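Local coordinates for methyl-CpG-binding domain protein 1 (Homo sapiens, PDB 5W9Q), which represses transcription from methylated CpG islands and, through its third CXXC-type zinc finger, the domain in this structure, binds DNA containing unmethylated CpG, at residues A[25-30]-A[43-48]. Numbering follows the deposited sequence.
Sequences CDFCCD and KCRWRQ. With ZN (zinc ion), chain G; nucleotides of chain C.
The short helix 26-30, with C25 at its N-cap, lies against C44 and the 3-10 turn 45-47 that follows it, the CA atoms coming nearest at C28 and C44, 5.3 Å apart. This is one Cys4 zinc site of the CXXC finger: C25, C28 and C44 each bind the ion through SG at 2.3 Å, and C22 completes the set. The SG of C25 also accepts two backbone N-H groups, from C28 N at 3.3 Å, which caps the helix, and from R45 N at 3.2 Å across the contact. These bonds probably temper the thiolate charge, and they tie both segments to one ligand.

Beyond C25, the R45 chain bends at chi2 (-74°) and meets D26 side-on, NE bonding to OD1 at 2.8 Å and NH2 to OD2. Both oxygens use syn lone pairs, and the two planar groups lie only 10° apart, so the salt bridge is bidentate and nearly coplanar. One face of the same guanidinium rests on the F27 ring in a cation-pi stack, planes 15° apart and centres separated by 3.9 Å. Its remaining nitrogen, NH1, donates to the carbonyl of R56, which fixes the group's rotation further and joins the site to the C-terminal tail. At the DNA-facing side, CB of K43 approaches OP2 of DA5 of chain C, while the carbonyl O of K43 receives NE2 of Q48 from above its plane at 3.0 Å.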
ATOM      1  N   CYS A  25      -9.217   1.057  -0.999  1.00 42.42           N
ATOM      2  CA  CYS A  25      -8.426   1.733  -1.978  1.00 39.54           C
ATOM      3  C   CYS A  25      -8.270   0.833  -3.293  1.00 37.49           C
ATOM      4  O   CYS A  25      -8.604  -0.405  -3.341  1.00 38.07           O
ATOM      5  CB  CYS A  25      -7.045   2.089  -1.353  1.00 36.96           C
ATOM      6  SG  CYS A  25      -5.894   0.639  -1.169  1.00 34.18           S
ATOM      7  N   ASP A  26      -7.772   1.431  -4.350  1.00 36.15           N
ATOM      8  CA  ASP A  26      -7.654   0.677  -5.638  1.00 35.77           C
ATOM      9  C   ASP A  26      -6.721  -0.616  -5.475  1.00 32.90           C
ATOM     10  O   ASP A  26      -7.067  -1.681  -5.922  1.00 33.35           O
ATOM     11  CB  ASP A  26      -7.229   1.596  -6.775  1.00 35.96           C
ATOM     12  CG  ASP A  26      -5.914   2.290  -6.535  1.00 34.72           C
ATOM     13  OD1 ASP A  26      -5.337   2.333  -5.422  1.00 33.43           O
ATOM     14  OD2 ASP A  26      -5.419   2.837  -7.477  1.00 36.05           O
ATOM     15  N   PHE A  27      -5.605  -0.466  -4.766  1.00 30.42           N
ATOM     16  CA  PHE A  27      -4.676  -1.559  -4.545  1.00 28.73           C
ATOM     17  C   PHE A  27      -5.246  -2.698  -3.672  1.00 29.62           C
ATOM     18  O   PHE A  27      -5.006  -3.914  -3.939  1.00 30.02           O
ATOM     19  CB  PHE A  27      -3.333  -1.013  -3.979  1.00 27.55           C
ATOM     20  CG  PHE A  27      -2.568  -0.044  -4.923  1.00 27.42           C
ATOM     21  CD1 PHE A  27      -2.694  -0.104  -6.291  1.00 28.46           C
ATOM     22  CD2 PHE A  27      -1.707   0.926  -4.393  1.00 27.66           C
ATOM     23  CE1 PHE A  27      -1.980   0.744  -7.112  1.00 29.47           C
ATOM     24  CE2 PHE A  27      -0.972   1.780  -5.208  1.00 27.88           C
ATOM     25  CZ  PHE A  27      -1.120   1.700  -6.569  1.00 29.37           C
ATOM     26  N   CYS A  28      -6.040  -2.339  -2.639  1.00 30.93           N
ATOM     27  CA  CYS A  28      -6.684  -3.338  -1.785  1.00 32.62           C
ATOM     28  C   CYS A  28      -7.723  -4.096  -2.567  1.00 34.83           C
ATOM     29  O   CYS A  28      -7.666  -5.348  -2.629  1.00 34.54           O
ATOM     30  CB  CYS A  28      -7.320  -2.723  -0.496  1.00 34.62           C
ATOM     31  SG  CYS A  28      -6.108  -2.429   0.779  1.00 33.59           S
ATOM     32  N   CYS A  29      -8.674  -3.356  -3.132  1.00 37.01           N
ATOM     33  CA  CYS A  29      -9.706  -3.957  -4.018  1.00 40.64           C
ATOM     34  C   CYS A  29      -9.159  -4.896  -5.088  1.00 39.52           C
ATOM     35  O   CYS A  29      -9.822  -5.831  -5.462  1.00 42.71           O
ATOM     36  CB  CYS A  29     -10.510  -2.872  -4.713  1.00 43.18           C
ATOM     37  SG  CYS A  29     -11.543  -2.091  -3.477  1.00 47.07           S
ATOM     38  N   ASP A  30      -7.967  -4.602  -5.574  1.00 36.59           N
ATOM     39  CA  ASP A  30      -7.297  -5.447  -6.556  1.00 36.40           C
ATOM     40  C   ASP A  30      -6.743  -6.779  -5.975  1.00 36.06           C
ATOM     41  O   ASP A  30      -6.510  -7.702  -6.717  1.00 36.34           O
ATOM     42  CB  ASP A  30      -6.185  -4.624  -7.226  1.00 34.46           C
ATOM     43  CG  ASP A  30      -5.321  -5.440  -8.127  1.00 35.18           C
ATOM     44  OD1 ASP A  30      -5.756  -5.737  -9.242  1.00 36.88           O
ATOM     45  OD2 ASP A  30      -4.206  -5.809  -7.704  1.00 33.78           O
ATOM     46  N   LYS A  43       0.819  -2.766  -2.461  1.00 27.17           N
ATOM     47  CA  LYS A  43       0.242  -2.700  -1.138  1.00 28.36           C
ATOM     48  C   LYS A  43      -0.749  -1.569  -1.001  1.00 27.43           C
ATOM     49  O   LYS A  43      -0.753  -0.650  -1.790  1.00 26.41           O
ATOM     50  CB  LYS A  43       1.279  -2.708  -0.040  1.00 31.80           C
ATOM     51  CG  LYS A  43       2.285  -1.649  -0.016  1.00 34.07           C
ATOM     52  CD  LYS A  43       2.940  -1.655   1.404  1.00 35.65           C
ATOM     53  CE  LYS A  43       4.324  -1.128   1.357  1.00 35.91           C
ATOM     54  NZ  LYS A  43       4.856  -1.046   2.735  1.00 37.90           N
ATOM     55  N   CYS A  44      -1.606  -1.695   0.039  1.00 28.78           N
ATOM     56  CA  CYS A  44      -2.661  -0.709   0.341  1.00 29.12           C
ATOM     57  C   CYS A  44      -2.112   0.690   0.121  1.00 29.45           C
ATOM     58  O   CYS A  44      -0.993   1.010   0.634  1.00 30.51           O
ATOM     59  CB  CYS A  44      -3.014  -0.842   1.833  1.00 31.80           C
ATOM     60  SG  CYS A  44      -4.301   0.270   2.281  1.00 33.50           S
ATOM     61  N   ARG A  45      -2.846   1.521  -0.574  1.00 29.42           N
ATOM     62  CA  ARG A  45      -2.444   2.954  -0.740  1.00 31.35           C
ATOM     63  C   ARG A  45      -2.039   3.633   0.603  1.00 33.18           C
ATOM     64  O   ARG A  45      -1.062   4.438   0.663  1.00 33.98           O
ATOM     65  CB  ARG A  45      -3.591   3.757  -1.273  1.00 33.76           C
ATOM     66  CG  ARG A  45      -3.889   3.573  -2.721  1.00 33.11           C
ATOM     67  CD  ARG A  45      -2.863   4.265  -3.603  1.00 32.95           C
ATOM     68  NE  ARG A  45      -3.236   4.096  -5.010  1.00 33.51           N
ATOM     69  CZ  ARG A  45      -2.595   4.604  -6.049  1.00 34.15           C
ATOM     70  NH1 ARG A  45      -1.471   5.322  -5.906  1.00 34.69           N
ATOM     71  NH2 ARG A  45      -3.085   4.371  -7.266  1.00 36.11           N
ATOM     72  N   TRP A  46      -2.804   3.306   1.638  1.00 34.90           N
ATOM     73  CA  TRP A  46      -2.633   3.923   3.021  1.00 38.84           C
ATOM     74  C   TRP A  46      -1.486   3.272   3.849  1.00 39.07           C
ATOM     75  O   TRP A  46      -1.185   3.745   4.950  1.00 41.42           O
ATOM     76  CB  TRP A  46      -3.964   3.859   3.770  1.00 41.97           C
ATOM     77  CG  TRP A  46      -4.948   4.604   3.030  1.00 42.96           C
ATOM     78  CD1 TRP A  46      -6.009   4.118   2.320  1.00 42.08           C
ATOM     79  CD2 TRP A  46      -4.933   6.010   2.826  1.00 45.40           C
ATOM     80  NE1 TRP A  46      -6.630   5.121   1.668  1.00 44.11           N
ATOM     81  CE2 TRP A  46      -6.001   6.310   1.954  1.00 45.91           C
ATOM     82  CE3 TRP A  46      -4.106   7.053   3.290  1.00 47.86           C
ATOM     83  CZ2 TRP A  46      -6.320   7.648   1.570  1.00 49.03           C
ATOM     84  CZ3 TRP A  46      -4.422   8.415   2.907  1.00 50.70           C
ATOM     85  CH2 TRP A  46      -5.504   8.671   2.047  1.00 51.20           C
ATOM     86  N   ARG A  47      -0.836   2.213   3.295  1.00 35.61           N
ATOM     87  CA  ARG A  47       0.357   1.614   3.841  1.00 35.93           C
ATOM     88  C   ARG A  47       1.611   1.879   3.016  1.00 34.44           C
ATOM     89  O   ARG A  47       2.666   1.331   3.298  1.00 34.74           O
ATOM     90  CB  ARG A  47       0.123   0.118   4.059  1.00 35.99           C
ATOM     91  CG  ARG A  47      -1.164  -0.199   4.847  1.00 39.58           C
ATOM     92  CD  ARG A  47      -1.407  -1.697   4.994  1.00 40.05           C
ATOM     93  NE  ARG A  47      -0.678  -2.230   6.113  1.00 43.73           N
ATOM     94  CZ  ARG A  47      -0.690  -3.502   6.537  1.00 45.86           C
ATOM     95  NH1 ARG A  47      -0.011  -3.842   7.656  1.00 50.00           N
ATOM     96  NH2 ARG A  47      -1.407  -4.423   5.924  1.00 44.39           N
ATOM     97  N   GLN A  48       1.506   2.692   1.957  1.00 33.66           N
ATOM     98  CA  GLN A  48       2.674   3.090   1.167  1.00 32.86           C
ATOM     99  C   GLN A  48       3.521   4.101   1.962  1.00 37.23           C
ATOM    100  O   GLN A  48       3.033   5.202   2.351  1.00 38.30           O
ATOM    101  CB  GLN A  48       2.225   3.669  -0.142  1.00 31.26           C
ATOM    102  CG  GLN A  48       1.483   2.630  -0.963  1.00 28.74           C
ATOM    103  CD  GLN A  48       2.482   1.664  -1.692  1.00 27.34           C
ATOM    104  OE1 GLN A  48       3.712   1.891  -1.625  1.00 28.19           O
ATOM    105  NE2 GLN A  48       1.963   0.615  -2.355  1.00 25.40           N
TER
HETATM  106 ZN    ZN G1001      -6.133  -0.100   0.971  1.00 34.58          ZN
ATOM    107  P    DA C   5       1.792  -6.605   0.913  1.00 37.59           P
ATOM    108  OP1  DA C   5       2.309  -6.019   2.147  1.00 38.08           O
ATOM    109  OP2  DA C   5       0.372  -6.330   0.516  1.00 37.09           O
ATOM    110  O5'  DA C   5       2.824  -6.180  -0.232  1.00 33.14           O
ATOM    111  C5'  DA C   5       4.240  -6.321  -0.007  1.00 32.29           C
ATOM    112  C4'  DA C   5       4.987  -6.119  -1.304  1.00 31.06           C
ATOM    113  O4'  DA C   5       4.679  -7.218  -2.222  1.00 30.49           O
ATOM    114  C3'  DA C   5       4.591  -4.833  -2.047  1.00 30.39           C
ATOM    115  O3'  DA C   5       5.672  -4.155  -2.701  1.00 29.69           O
ATOM    116  C2'  DA C   5       3.693  -5.339  -3.154  1.00 29.97           C
ATOM    117  C1'  DA C   5       4.446  -6.628  -3.479  1.00 29.87           C
ATOM    118  N9   DA C   5       3.782  -7.592  -4.339  1.00 29.93           N
ATOM    119  C8   DA C   5       2.451  -7.868  -4.512  1.00 30.76           C
ATOM    120  N7   DA C   5       2.217  -8.793  -5.422  1.00 31.28           N
ATOM    121  C5   DA C   5       3.483  -9.141  -5.873  1.00 30.99           C
ATOM    122  C6   DA C   5       3.927 -10.077  -6.838  1.00 32.18           C
ATOM    123  N6   DA C   5       3.105 -10.842  -7.556  1.00 33.05           N
ATOM    124  N1   DA C   5       5.257 -10.152  -7.077  1.00 31.91           N
ATOM    125  C2   DA C   5       6.078  -9.351  -6.383  1.00 32.01           C
ATOM    126  N3   DA C   5       5.782  -8.455  -5.432  1.00 30.21           N
ATOM    127  C4   DA C   5       4.455  -8.410  -5.219  1.00 30.29           C
TER